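Long-range contacts in putative dioxygenase (1H-3-hydroxy-4-oxoquinaldine 2,4-dioxygenase) (PDB 6RA3), which cleaves the heterocyclic ring of the Pseudomonas quinolone signal with dioxygen, giving N-octanoylanthranilate and carbon monoxide: residues Phe90-His95 / Pro115-Leu120; Ile119-Met124 / His246-Glu251; Cys208-Val213 / Pro234-Arg239. One frame throughout, in Å; residues are numbered along the deposited sequence.

How the interactions relate
All three contacts involve the central sheet of the alpha/beta-hydrolase fold, two as strand pairs and one at a strand's C-terminal end. Interaction 1 pairs neighbouring strands 90-95 and 116-120; interaction 3 pairs the next two, 209-214 and the outermost 236-240; their centres lie about 10 Å apart, and Ile119 of the first bonds through its backbone to Arg211 and Val213 of the other. Interaction 2 begins where interaction 1 ends, sharing Ile119 and Leu120, with its centre about 12 Å away. It reaches to His246 and helix 248-251, which follow strand 236-240 in the chain, so interaction 3 falls between its two segments. The strands thus carry a loop that brings a carboxylate to the active-site histidine.

Interaction 1 of 3, residues Phe90-His95 / Pro115-Leu120; sequences FVPIAH and PAVMIL
Ile93, Ala94 and His95 pair in parallel with Met118, Ile119 and Leu120, joining two adjacent strands in the buried middle of the central sheet. The backbone bonds alternate between the strands: Met118 N gives to Pro92 O, Ala94 N to Met118 O and Leu120 N to Ala94 O, each at 2.9 Å. The first of these is nearly straight, with 167° at the hydrogen.

Toward the N-terminal ends of the strands, the regular bonding gives out. Pro92 has no N-H to offer, and its CD lies 3.3 Å from Ala116 O. That carbonyl is buried without a hydrogen-bond partner; a CA-H contact reaches it from Val91 CA at 3.5 Å. Phe90 O is likewise unpartnered, and Pro115 CD sits 3.4 Å from it.

Side chains divide between the two faces of the sheet. On the face of Ile93, Met118 and Leu120, Ile93 CG2 approaches Leu120 CD1 at 4.3 Å, and helix 253-266 covers the layer through Ala260 and Leu263. Val91 CG2, anti to its own carbonyl carbon, touches Ala116 CB at 4.0 Å. On the face of Ala94 and Ile119, helix 99-109 packs with Ala102 and Leu103. Here Pro92 and Val117 cross at a slant, Pro92 CG resting 4.1 Å from Val117 CG2.

At the C-terminal end, His95 CD2 comes 4.1 Å from Leu120 O, while NE2 of the same ring is hydrogen-bonded to the backbone oxygen of active-site His246, among the rings of His33 and Phe247. Strand 90-95, helix 99-109 and strand 116-120 together form a beta-alpha-beta crossover, the repeated unit of the alpha/beta-hydrolase fold, whose strand ends here border the active site.

Interaction 2 of 3, residues Ile119-Met124 / His246-Glu251; sequences ILDLIM and HFPGIE
Asp121 and His246 form a His-carboxylate hydrogen bond at the C-terminal end of strand 116-120, consistent with the acid and histidine members of the catalytic triad of this alpha/beta-hydrolase-fold dioxygenase. His246 is the active-site proton donor/acceptor.

The aspartate can be followed outward. Its CB points at the other segment and lies 3.6 Å from His246 O. Beyond it, CG comes 3.4 Å from His246 ND1, and there the carboxylate branches. OD1 accepts the N-H of His246 ND1 at 2.8 Å, in a bond close to straight at 164°. The two flat groups stand nearly perpendicular: OD1 lies in the imidazole plane at the ring edge, whereas the nitrogen meets OD1 from above the carboxylate, 57° out of its plane. OD2 turns elsewhere, taking a hydrogen bond from Ser215 N and passing 4.0 Å from Pro248 CD. Both carboxylate oxygens are therefore held, which should limit rotation of the group.

On the histidine side, CG is anti to the backbone N (chi1 179°), and the turn of the ring at chi2 brings ND1 to Asp121. The ring's CE1 also lies 3.1 Å from Asp121 O. Trp155 stacks on the ring, while the backbone oxygen of His246 accepts from His95 NE2.

Next to this polar pair, the start of helix 248-251 packs on the strand end. Phe247 is its N-cap residue, and Phe247 O accepts from both Ile250 N and Glu251 N. Leu120 CB meets Pro248 CG at 3.9 Å, and Leu120 CD2 ends 4.0 Å from Gly249 N.

Interaction 3 of 3, residues Cys208-Val213 / Pro234-Arg239; sequences CAIRHV and PWFSYR
Ile210 to Val213 pair in parallel with Phe236 to Arg239 in the last beta-alpha-beta unit of the fold, where strand 236-240 closes the sheet within this chain. Four backbone bonds, 2.9 to 3.1 Å long, join them: Ile210 N to Trp235 O, Ser237 N to Ile210 O, His212 N to Ser237 O and Arg239 N to His212 O.

The Ile210 and Trp235 side chains run side by side, with Ile210 CD1 3.9 Å from Trp235 CZ3. On the same face as Ile210, both His212 ring nitrogens are engaged: ND1 pairs with His226 NE2, and NE2 accepts from Leu122 N.

The opposite face carries the arginines. Ser237 OG, between its backbone N and carbonyl carbon (chi1 59°), accepts from Arg211 NE at 3.0 Å, in a bond bent to 141° and tilted 27° from the guanidinium plane. Arg211 NH2 donates to a water at 3.0 Å, which also makes a weak bond to Ser237 OG. Arg211 NH1 forms salt bridges with Glu259 and Asp262; Arg239 NE pairs with Glu259 too. That shared carboxylate probably offsets the repulsion where Arg211 NH1 and Arg239 NH2 come within 3.4 Å.

Interaction 1 of 3, residues Phe90-His95 / Pro115-Leu120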
ATOM      1  N   PHE A  90      -3.230  25.824  -8.975  1.00 38.71           N
ATOM      2  CA  PHE A  90      -2.567  24.588  -9.324  1.00 37.75           C
ATOM      3  C   PHE A  90      -2.389  24.490 -10.821  1.00 35.11           C
ATOM      4  O   PHE A  90      -3.088  25.132 -11.609  1.00 37.42           O
ATOM      5  CB  PHE A  90      -3.329  23.364  -8.773  1.00 39.29           C
ATOM      6  CG  PHE A  90      -4.748  23.191  -9.299  1.00 34.05           C
ATOM      7  CD1 PHE A  90      -5.828  23.763  -8.645  1.00 37.41           C
ATOM      8  CD2 PHE A  90      -4.992  22.392 -10.397  1.00 35.20           C
ATOM      9  CE1 PHE A  90      -7.147  23.557  -9.104  1.00 31.07           C
ATOM     10  CE2 PHE A  90      -6.296  22.174 -10.856  1.00 27.46           C
ATOM     11  CZ  PHE A  90      -7.361  22.751 -10.213  1.00 31.76           C
ATOM     12  N   VAL A  91      -1.441  23.647 -11.184  1.00 32.11           N
ATOM     13  CA  VAL A  91      -1.012  23.452 -12.556  1.00 35.13           C
ATOM     14  C   VAL A  91      -1.181  21.978 -12.890  1.00 38.83           C
ATOM     15  O   VAL A  91      -0.332  21.154 -12.550  1.00 35.37           O
ATOM     16  CB  VAL A  91       0.449  23.897 -12.748  1.00 35.01           C
ATOM     17  CG1 VAL A  91       0.982  23.412 -14.070  1.00 31.36           C
ATOM     18  CG2 VAL A  91       0.551  25.403 -12.634  1.00 35.92           C
ATOM     19  N   PRO A  92      -2.264  21.608 -13.587  1.00 39.98           N
ATOM     20  CA  PRO A  92      -2.390  20.229 -14.068  1.00 34.54           C
ATOM     21  C   PRO A  92      -1.259  19.826 -15.001  1.00 32.04           C
ATOM     22  O   PRO A  92      -0.843  20.591 -15.868  1.00 36.03           O
ATOM     23  CB  PRO A  92      -3.730  20.233 -14.802  1.00 28.68           C
ATOM     24  CG  PRO A  92      -4.500  21.342 -14.214  1.00 42.37           C
ATOM     25  CD  PRO A  92      -3.517  22.376 -13.762  1.00 35.77           C
ATOM     26  N   ILE A  93      -0.753  18.615 -14.790  1.00 26.03           N
ATOM     27  CA  ILE A  93       0.114  17.906 -15.717  1.00 29.73           C
ATOM     28  C   ILE A  93      -0.649  16.643 -16.119  1.00 38.18           C
ATOM     29  O   ILE A  93      -0.985  15.830 -15.250  1.00 34.68           O
ATOM     30  CB  ILE A  93       1.470  17.544 -15.091  1.00 31.63           C
ATOM     31  CG1 ILE A  93       2.152  18.779 -14.467  1.00 37.31           C
ATOM     32  CG2 ILE A  93       2.390  16.845 -16.128  1.00 27.86           C
ATOM     33  CD1 ILE A  93       3.586  18.482 -13.921  1.00 39.35           C
ATOM     34  N   ALA A  94      -0.914  16.465 -17.425  1.00 37.75           N
ATOM     35  CA  ALA A  94      -1.862  15.441 -17.890  1.00 35.68           C
ATOM     36  C   ALA A  94      -1.309  14.630 -19.053  1.00 40.90           C
ATOM     37  O   ALA A  94      -0.861  15.194 -20.063  1.00 39.35           O
ATOM     38  CB  ALA A  94      -3.185  16.091 -18.288  1.00 34.39           C
ATOM     39  N   HIS A  95      -1.387  13.302 -18.939  1.00 40.20           N
ATOM     40  CA  HIS A  95      -0.845  12.417 -19.955  1.00 41.72           C
ATOM     41  C   HIS A  95      -1.899  12.056 -20.994  1.00 44.44           C
ATOM     42  O   HIS A  95      -3.023  11.665 -20.647  1.00 33.62           O
ATOM     43  CB  HIS A  95      -0.299  11.134 -19.360  1.00 42.21           C
ATOM     44  CG  HIS A  95       0.198  10.185 -20.395  1.00 44.01           C
ATOM     45  ND1 HIS A  95      -0.539   9.103 -20.826  1.00 46.01           N
ATOM     46  CD2 HIS A  95       1.342  10.176 -21.119  1.00 40.47           C
ATOM     47  CE1 HIS A  95       0.147   8.449 -21.743  1.00 44.80           C
ATOM     48  NE2 HIS A  95       1.291   9.081 -21.938  1.00 43.46           N
ATOM     49  N   PRO A 115      -3.597  28.623 -13.497  1.00 50.46           N
ATOM     50  CA  PRO A 115      -2.859  29.522 -14.396  1.00 43.28           C
ATOM     51  C   PRO A 115      -2.104  28.815 -15.494  1.00 42.71           C
ATOM     52  O   PRO A 115      -1.610  29.480 -16.409  1.00 49.70           O
ATOM     53  CB  PRO A 115      -1.873  30.207 -13.447  1.00 50.73           C
ATOM     54  CG  PRO A 115      -1.550  29.106 -12.481  1.00 51.06           C
ATOM     55  CD  PRO A 115      -2.871  28.422 -12.228  1.00 44.34           C
ATOM     56  N   ALA A 116      -1.974  27.501 -15.443  1.00 42.05           N
ATOM     57  CA  ALA A 116      -1.251  26.820 -16.502  1.00 40.45           C
ATOM     58  C   ALA A 116      -1.636  25.348 -16.512  1.00 41.45           C
ATOM     59  O   ALA A 116      -2.151  24.808 -15.526  1.00 35.83           O
ATOM     60  CB  ALA A 116       0.259  26.989 -16.339  1.00 41.17           C
ATOM     61  N   VAL A 117      -1.351  24.713 -17.644  1.00 36.09           N
ATOM     62  CA  VAL A 117      -1.652  23.307 -17.909  1.00 40.24           C
ATOM     63  C   VAL A 117      -0.574  22.763 -18.822  1.00 30.57           C
ATOM     64  O   VAL A 117      -0.336  23.314 -19.896  1.00 42.24           O
ATOM     65  CB  VAL A 117      -3.023  23.095 -18.599  1.00 39.85           C
ATOM     66  CG1 VAL A 117      -3.179  21.622 -19.044  1.00 41.49           C
ATOM     67  CG2 VAL A 117      -4.165  23.530 -17.721  1.00 41.03           C
ATOM     68  N   MET A 118       0.034  21.649 -18.441  1.00 33.69           N
ATOM     69  CA  MET A 118       0.925  20.897 -19.315  1.00 33.31           C
ATOM     70  C   MET A 118       0.239  19.615 -19.775  1.00 45.94           C
ATOM     71  O   MET A 118      -0.357  18.893 -18.964  1.00 32.69           O
ATOM     72  CB  MET A 118       2.237  20.550 -18.610  1.00 34.18           C
ATOM     73  CG  MET A 118       3.162  19.686 -19.427  1.00 48.16           C
ATOM     74  SD  MET A 118       4.918  19.738 -18.954  1.00 48.19           S
ATOM     75  CE  MET A 118       5.238  21.393 -19.476  1.00 55.38           C
ATOM     76  N   ILE A 119       0.350  19.323 -21.074  1.00 45.34           N
ATOM     77  CA  ILE A 119      -0.211  18.117 -21.674  1.00 41.54           C
ATOM     78  C   ILE A 119       0.913  17.356 -22.351  1.00 41.79           C
ATOM     79  O   ILE A 119       1.782  17.955 -22.994  1.00 45.98           O
ATOM     80  CB  ILE A 119      -1.352  18.447 -22.656  1.00 41.69           C
ATOM     81  CG1 ILE A 119      -2.473  19.194 -21.912  1.00 47.10           C
ATOM     82  CG2 ILE A 119      -1.882  17.178 -23.313  1.00 53.20           C
ATOM     83  CD1 ILE A 119      -3.624  19.676 -22.781  1.00 53.92           C
ATOM     84  N   LEU A 120       0.922  16.040 -22.155  1.00 42.37           N
ATOM     85  CA  LEU A 120       1.940  15.132 -22.671  1.00 48.14           C
ATOM     86  C   LEU A 120       1.307  14.255 -23.752  1.00 53.70           C
ATOM     87  O   LEU A 120       0.396  13.468 -23.460  1.00 44.15           O
ATOM     88  CB  LEU A 120       2.514  14.263 -21.552  1.00 57.07           C
ATOM     89  CG  LEU A 120       3.581  14.783 -20.580  1.00 50.83           C
ATOM     90  CD1 LEU A 120       3.421  16.245 -20.246  1.00 44.45           C
ATOM     91  CD2 LEU A 120       3.527  13.933 -19.324  1.00 47.09           C
TER

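Interaction 2 of 3, residues Ile119-Met124 / His246-Glu251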
ATOM      1  N   ILE A 119       0.350  19.323 -21.074  1.00 45.34           N
ATOM      2  CA  ILE A 119      -0.211  18.117 -21.674  1.00 41.54           C
ATOM      3  C   ILE A 119       0.913  17.356 -22.351  1.00 41.79           C
ATOM      4  O   ILE A 119       1.782  17.955 -22.994  1.00 45.98           O
ATOM      5  CB  ILE A 119      -1.352  18.447 -22.656  1.00 41.69           C
ATOM      6  CG1 ILE A 119      -2.473  19.194 -21.912  1.00 47.10           C
ATOM      7  CG2 ILE A 119      -1.882  17.178 -23.313  1.00 53.20           C
ATOM      8  CD1 ILE A 119      -3.624  19.676 -22.781  1.00 53.92           C
ATOM      9  N   LEU A 120       0.922  16.040 -22.155  1.00 42.37           N
ATOM     10  CA  LEU A 120       1.940  15.132 -22.671  1.00 48.14           C
ATOM     11  C   LEU A 120       1.307  14.255 -23.752  1.00 53.70           C
ATOM     12  O   LEU A 120       0.396  13.468 -23.460  1.00 44.15           O
ATOM     13  CB  LEU A 120       2.514  14.263 -21.552  1.00 57.07           C
ATOM     14  CG  LEU A 120       3.581  14.783 -20.580  1.00 50.83           C
ATOM     15  CD1 LEU A 120       3.421  16.245 -20.246  1.00 44.45           C
ATOM     16  CD2 LEU A 120       3.527  13.933 -19.324  1.00 47.09           C
ATOM     17  N   ASP A 121       1.778  14.419 -24.997  1.00 54.13           N
ATOM     18  CA  ASP A 121       1.573  13.467 -26.104  1.00 48.71           C
ATOM     19  C   ASP A 121       0.095  13.220 -26.414  1.00 46.85           C
ATOM     20  O   ASP A 121      -0.349  12.077 -26.509  1.00 50.97           O
ATOM     21  CB  ASP A 121       2.291  12.152 -25.805  1.00 48.24           C
ATOM     22  CG  ASP A 121       3.013  11.583 -27.021  1.00 51.59           C
ATOM     23  OD1 ASP A 121       2.355  10.990 -27.907  1.00 48.18           O
ATOM     24  OD2 ASP A 121       4.254  11.734 -27.092  1.00 52.07           O
ATOM     25  N   LEU A 122      -0.664  14.304 -26.589  1.00 44.99           N
ATOM     26  CA  LEU A 122      -2.083  14.259 -26.945  1.00 49.58           C
ATOM     27  C   LEU A 122      -2.259  14.656 -28.412  1.00 55.03           C
ATOM     28  O   LEU A 122      -1.789  15.719 -28.829  1.00 41.11           O
ATOM     29  CB  LEU A 122      -2.891  15.192 -26.035  1.00 41.78           C
ATOM     30  CG  LEU A 122      -4.367  15.432 -26.363  1.00 48.76           C
ATOM     31  CD1 LEU A 122      -5.172  14.116 -26.385  1.00 47.86           C
ATOM     32  CD2 LEU A 122      -4.970  16.417 -25.389  1.00 45.07           C
ATOM     33  N   ILE A 123      -2.931  13.798 -29.191  1.00 52.82           N
ATOM     34  CA  ILE A 123      -3.115  14.029 -30.629  1.00 41.46           C
ATOM     35  C   ILE A 123      -3.855  15.346 -30.835  1.00 46.04           C
ATOM     36  O   ILE A 123      -5.008  15.507 -30.415  1.00 40.40           O
ATOM     37  CB  ILE A 123      -3.855  12.834 -31.265  1.00 48.58           C
ATOM     38  CG1 ILE A 123      -2.972  11.582 -31.270  1.00 47.50           C
ATOM     39  CG2 ILE A 123      -4.315  13.121 -32.684  1.00 51.19           C
ATOM     40  CD1 ILE A 123      -1.686  11.718 -32.062  1.00 47.99           C
ATOM     41  N   MET A 124      -3.187  16.314 -31.479  1.00 46.66           N
ATOM     42  CA  MET A 124      -3.761  17.647 -31.601  1.00 49.50           C
ATOM     43  C   MET A 124      -4.545  17.839 -32.898  1.00 49.22           C
ATOM     44  O   MET A 124      -5.367  18.763 -32.983  1.00 46.95           O
ATOM     45  CB  MET A 124      -2.645  18.693 -31.487  1.00 51.30           C
ATOM     46  CG  MET A 124      -2.101  18.857 -30.051  1.00 44.46           C
ATOM     47  SD  MET A 124      -3.296  19.673 -28.958  1.00 47.65           S
ATOM     48  CE  MET A 124      -2.533  19.276 -27.367  1.00 46.50           C
ATOM     49  N   HIS A 246       5.349   7.165 -26.602  1.00 40.51           N
ATOM     50  CA  HIS A 246       4.158   7.908 -26.218  1.00 46.39           C
ATOM     51  C   HIS A 246       4.203   8.344 -24.762  1.00 40.18           C
ATOM     52  O   HIS A 246       3.258   8.989 -24.302  1.00 44.41           O
ATOM     53  CB  HIS A 246       2.944   6.989 -26.516  1.00 50.64           C
ATOM     54  CG  HIS A 246       1.583   7.542 -26.175  1.00 52.90           C
ATOM     55  ND1 HIS A 246       1.129   8.771 -26.606  1.00 46.47           N
ATOM     56  CD2 HIS A 246       0.541   6.976 -25.515  1.00 55.60           C
ATOM     57  CE1 HIS A 246      -0.114   8.955 -26.194  1.00 48.02           C
ATOM     58  NE2 HIS A 246      -0.497   7.878 -25.531  1.00 49.92           N
ATOM     59  N   PHE A 247       5.274   8.023 -24.026  1.00 45.48           N
ATOM     60  CA  PHE A 247       5.341   8.232 -22.575  1.00 51.02           C
ATOM     61  C   PHE A 247       6.503   9.156 -22.217  1.00 41.82           C
ATOM     62  O   PHE A 247       7.476   8.730 -21.583  1.00 40.83           O
ATOM     63  CB  PHE A 247       5.471   6.894 -21.845  1.00 47.98           C
ATOM     64  CG  PHE A 247       4.297   5.987 -22.060  1.00 46.47           C
ATOM     65  CD1 PHE A 247       3.065   6.297 -21.515  1.00 41.33           C
ATOM     66  CD2 PHE A 247       4.416   4.846 -22.835  1.00 48.09           C
ATOM     67  CE1 PHE A 247       1.977   5.482 -21.731  1.00 42.78           C
ATOM     68  CE2 PHE A 247       3.325   4.021 -23.047  1.00 43.06           C
ATOM     69  CZ  PHE A 247       2.115   4.342 -22.497  1.00 42.65           C
ATOM     70  N   PRO A 248       6.427  10.431 -22.599  1.00 39.43           N
ATOM     71  CA  PRO A 248       7.551  11.332 -22.300  1.00 44.11           C
ATOM     72  C   PRO A 248       7.777  11.526 -20.803  1.00 42.14           C
ATOM     73  O   PRO A 248       8.932  11.595 -20.358  1.00 41.47           O
ATOM     74  CB  PRO A 248       7.150  12.634 -23.004  1.00 44.14           C
ATOM     75  CG  PRO A 248       5.667  12.575 -23.156  1.00 48.02           C
ATOM     76  CD  PRO A 248       5.304  11.120 -23.256  1.00 46.71           C
ATOM     77  N   GLY A 249       6.703  11.601 -20.011  1.00 40.49           N
ATOM     78  CA  GLY A 249       6.840  11.724 -18.561  1.00 37.51           C
ATOM     79  C   GLY A 249       7.567  10.563 -17.900  1.00 39.61           C
ATOM     80  O   GLY A 249       8.173  10.733 -16.838  1.00 34.22           O
ATOM     81  N   ILE A 250       7.532   9.381 -18.510  1.00 35.65           N
ATOM     82  CA  ILE A 250       8.219   8.211 -17.978  1.00 35.43           C
ATOM     83  C   ILE A 250       9.558   8.008 -18.661  1.00 36.48           C
ATOM     84  O   ILE A 250      10.520   7.565 -18.032  1.00 36.63           O
ATOM     85  CB  ILE A 250       7.352   6.936 -18.125  1.00 36.96           C
ATOM     86  CG1 ILE A 250       5.956   7.141 -17.536  1.00 38.92           C
ATOM     87  CG2 ILE A 250       8.083   5.732 -17.488  1.00 41.29           C
ATOM     88  CD1 ILE A 250       5.017   5.968 -17.769  1.00 35.71           C
ATOM     89  N   GLU A 251       9.596   8.244 -19.975  1.00 44.64           N
ATOM     90  CA  GLU A 251      10.832   8.054 -20.721  1.00 41.42           C
ATOM     91  C   GLU A 251      11.835   9.149 -20.386  1.00 33.72           C
ATOM     92  O   GLU A 251      13.037   8.884 -20.304  1.00 34.56           O
ATOM     93  CB  GLU A 251      10.551   8.039 -22.220  1.00 42.14           C
ATOM     94  CG  GLU A 251      11.748   7.590 -23.027  1.00 44.99           C
ATOM     95  CD  GLU A 251      11.611   7.847 -24.511  1.00 41.39           C
ATOM     96  OE1 GLU A 251      10.600   8.439 -24.941  1.00 42.11           O
ATOM     97  OE2 GLU A 251      12.537   7.455 -25.245  1.00 46.01           O
TER

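Interaction 3 of 3, residues Cys208-Val213 / Pro234-Arg239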
ATOM      1  N   CYS A 208      -5.873  29.957 -19.929  1.00 55.77           N
ATOM      2  CA  CYS A 208      -4.624  29.975 -19.181  1.00 55.12           C
ATOM      3  C   CYS A 208      -3.459  29.593 -20.109  1.00 47.68           C
ATOM      4  O   CYS A 208      -3.649  29.246 -21.276  1.00 46.94           O
ATOM      5  CB  CYS A 208      -4.713  29.009 -17.994  1.00 54.46           C
ATOM      6  SG  CYS A 208      -4.773  27.277 -18.517  1.00 46.30           S
ATOM      7  N   ALA A 209      -2.241  29.651 -19.578  1.00 40.61           N
ATOM      8  CA  ALA A 209      -1.074  29.208 -20.334  1.00 44.09           C
ATOM      9  C   ALA A 209      -1.102  27.700 -20.510  1.00 48.14           C
ATOM     10  O   ALA A 209      -1.228  26.948 -19.537  1.00 44.53           O
ATOM     11  CB  ALA A 209       0.207  29.623 -19.624  1.00 55.40           C
ATOM     12  N   ILE A 210      -0.984  27.247 -21.745  1.00 40.90           N
ATOM     13  CA  ILE A 210      -1.037  25.824 -22.042  1.00 44.60           C
ATOM     14  C   ILE A 210       0.227  25.435 -22.781  1.00 38.69           C
ATOM     15  O   ILE A 210       0.673  26.155 -23.678  1.00 43.86           O
ATOM     16  CB  ILE A 210      -2.297  25.478 -22.860  1.00 45.17           C
ATOM     17  CG1 ILE A 210      -3.544  25.789 -22.037  1.00 44.69           C
ATOM     18  CG2 ILE A 210      -2.246  24.050 -23.302  1.00 38.70           C
ATOM     19  CD1 ILE A 210      -4.832  25.841 -22.835  1.00 61.81           C
ATOM     20  N   ARG A 211       0.803  24.297 -22.411  1.00 35.02           N
ATOM     21  CA  ARG A 211       1.992  23.778 -23.071  1.00 35.29           C
ATOM     22  C   ARG A 211       1.777  22.311 -23.396  1.00 49.35           C
ATOM     23  O   ARG A 211       1.478  21.510 -22.502  1.00 41.21           O
ATOM     24  CB  ARG A 211       3.266  23.945 -22.226  1.00 37.20           C
ATOM     25  CG  ARG A 211       4.525  23.373 -22.937  1.00 37.00           C
ATOM     26  CD  ARG A 211       5.891  23.893 -22.399  1.00 45.39           C
ATOM     27  NE  ARG A 211       5.877  25.314 -22.046  1.00 38.89           N
ATOM     28  CZ  ARG A 211       6.852  25.944 -21.392  1.00 42.41           C
ATOM     29  NH1 ARG A 211       7.958  25.294 -21.009  1.00 46.74           N
ATOM     30  NH2 ARG A 211       6.728  27.239 -21.124  1.00 36.40           N
ATOM     31  N   HIS A 212       1.948  21.960 -24.667  1.00 47.29           N
ATOM     32  CA  HIS A 212       1.951  20.572 -25.098  1.00 46.04           C
ATOM     33  C   HIS A 212       3.390  20.138 -25.310  1.00 43.40           C
ATOM     34  O   HIS A 212       4.159  20.817 -25.999  1.00 40.14           O
ATOM     35  CB  HIS A 212       1.128  20.389 -26.378  1.00 46.88           C
ATOM     36  CG  HIS A 212       1.050  18.974 -26.850  1.00 52.30           C
ATOM     37  ND1 HIS A 212       0.881  18.644 -28.176  1.00 56.49           N
ATOM     38  CD2 HIS A 212       1.109  17.801 -26.176  1.00 50.53           C
ATOM     39  CE1 HIS A 212       0.851  17.329 -28.303  1.00 57.63           C
ATOM     40  NE2 HIS A 212       0.993  16.795 -27.103  1.00 58.49           N
ATOM     41  N   VAL A 213       3.760  19.040 -24.667  1.00 41.33           N
ATOM     42  CA  VAL A 213       5.065  18.417 -24.801  1.00 47.13           C
ATOM     43  C   VAL A 213       4.822  17.010 -25.310  1.00 54.50           C
ATOM     44  O   VAL A 213       3.954  16.302 -24.785  1.00 47.29           O
ATOM     45  CB  VAL A 213       5.818  18.384 -23.458  1.00 58.86           C
ATOM     46  CG1 VAL A 213       7.129  17.691 -23.618  1.00 47.50           C
ATOM     47  CG2 VAL A 213       6.022  19.784 -22.919  1.00 68.37           C
ATOM     48  N   PRO A 234      -0.933  33.696 -27.979  1.00 58.84           N
ATOM     49  CA  PRO A 234       0.210  33.872 -27.066  1.00 56.56           C
ATOM     50  C   PRO A 234       0.248  32.858 -25.932  1.00 51.97           C
ATOM     51  O   PRO A 234       1.341  32.468 -25.515  1.00 47.52           O
ATOM     52  CB  PRO A 234       0.014  35.302 -26.534  1.00 51.74           C
ATOM     53  CG  PRO A 234      -0.752  36.001 -27.618  1.00 54.56           C
ATOM     54  CD  PRO A 234      -1.694  34.948 -28.159  1.00 54.93           C
ATOM     55  N   TRP A 235      -0.911  32.411 -25.429  1.00 52.43           N
ATOM     56  CA  TRP A 235      -0.937  31.552 -24.245  1.00 48.50           C
ATOM     57  C   TRP A 235      -0.502  30.123 -24.521  1.00 47.21           C
ATOM     58  O   TRP A 235      -0.336  29.355 -23.569  1.00 49.34           O
ATOM     59  CB  TRP A 235      -2.336  31.534 -23.621  1.00 55.43           C
ATOM     60  CG  TRP A 235      -3.463  31.469 -24.589  1.00 53.85           C
ATOM     61  CD1 TRP A 235      -4.238  32.514 -25.013  1.00 55.20           C
ATOM     62  CD2 TRP A 235      -3.962  30.299 -25.256  1.00 54.83           C
ATOM     63  NE1 TRP A 235      -5.188  32.065 -25.904  1.00 58.46           N
ATOM     64  CE2 TRP A 235      -5.040  30.709 -26.068  1.00 58.88           C
ATOM     65  CE3 TRP A 235      -3.604  28.944 -25.242  1.00 52.61           C
ATOM     66  CZ2 TRP A 235      -5.765  29.812 -26.859  1.00 56.42           C
ATOM     67  CZ3 TRP A 235      -4.322  28.053 -26.036  1.00 54.47           C
ATOM     68  CH2 TRP A 235      -5.387  28.492 -26.828  1.00 58.87           C
ATOM     69  N   PHE A 236      -0.311  29.746 -25.774  1.00 44.11           N
ATOM     70  CA  PHE A 236       0.052  28.385 -26.124  1.00 42.31           C
ATOM     71  C   PHE A 236       1.531  28.321 -26.444  1.00 41.99           C
ATOM     72  O   PHE A 236       2.082  29.215 -27.089  1.00 46.06           O
ATOM     73  CB  PHE A 236      -0.765  27.876 -27.322  1.00 45.50           C
ATOM     74  CG  PHE A 236      -0.476  26.440 -27.689  1.00 44.12           C
ATOM     75  CD1 PHE A 236      -1.216  25.399 -27.127  1.00 43.67           C
ATOM     76  CD2 PHE A 236       0.528  26.123 -28.595  1.00 41.32           C
ATOM     77  CE1 PHE A 236      -0.954  24.059 -27.487  1.00 43.72           C
ATOM     78  CE2 PHE A 236       0.797  24.797 -28.951  1.00 43.48           C
ATOM     79  CZ  PHE A 236       0.067  23.760 -28.394  1.00 33.83           C
ATOM     80  N   SER A 237       2.165  27.258 -25.975  1.00 37.00           N
ATOM     81  CA  SER A 237       3.538  26.923 -26.306  1.00 39.60           C
ATOM     82  C   SER A 237       3.609  25.418 -26.384  1.00 39.34           C
ATOM     83  O   SER A 237       2.667  24.715 -26.009  1.00 43.01           O
ATOM     84  CB  SER A 237       4.547  27.438 -25.261  1.00 41.39           C
ATOM     85  OG  SER A 237       4.254  26.894 -23.978  1.00 40.24           O
ATOM     86  N   TYR A 238       4.747  24.918 -26.834  1.00 35.33           N
ATOM     87  CA  TYR A 238       4.882  23.498 -27.099  1.00 35.79           C
ATOM     88  C   TYR A 238       6.358  23.185 -27.275  1.00 41.20           C
ATOM     89  O   TYR A 238       7.191  24.079 -27.441  1.00 38.25           O
ATOM     90  CB  TYR A 238       4.101  23.080 -28.356  1.00 45.93           C
ATOM     91  CG  TYR A 238       4.826  23.404 -29.656  1.00 43.71           C
ATOM     92  CD1 TYR A 238       5.729  22.503 -30.213  1.00 43.13           C
ATOM     93  CD2 TYR A 238       4.623  24.618 -30.303  1.00 46.40           C
ATOM     94  CE1 TYR A 238       6.396  22.787 -31.385  1.00 49.32           C
ATOM     95  CE2 TYR A 238       5.285  24.917 -31.489  1.00 47.87           C
ATOM     96  CZ  TYR A 238       6.171  23.993 -32.022  1.00 53.17           C
ATOM     97  OH  TYR A 238       6.831  24.277 -33.195  1.00 54.33           O
ATOM     98  N   ARG A 239       6.658  21.893 -27.307  1.00 40.21           N
ATOM     99  CA  ARG A 239       8.030  21.419 -27.348  1.00 45.73           C
ATOM    100  C   ARG A 239       8.066  19.945 -27.738  1.00 52.17           C
ATOM    101  O   ARG A 239       7.667  19.073 -26.955  1.00 51.27           O
ATOM    102  CB  ARG A 239       8.689  21.649 -25.986  1.00 48.75           C
ATOM    103  CG  ARG A 239      10.153  21.213 -25.894  1.00 54.17           C
ATOM    104  CD  ARG A 239      11.087  22.386 -25.577  1.00 62.10           C
ATOM    105  NE  ARG A 239      10.492  23.353 -24.656  1.00 67.15           N
ATOM    106  CZ  ARG A 239      11.122  24.414 -24.164  1.00 79.72           C
ATOM    107  NH1 ARG A 239      12.388  24.655 -24.492  1.00 82.77           N
ATOM    108  NH2 ARG A 239      10.477  25.230 -23.336  1.00 79.99           N
TER
HETATM  109  O   HOH W   1       4.323  29.057 -21.373  1.00 47.04           O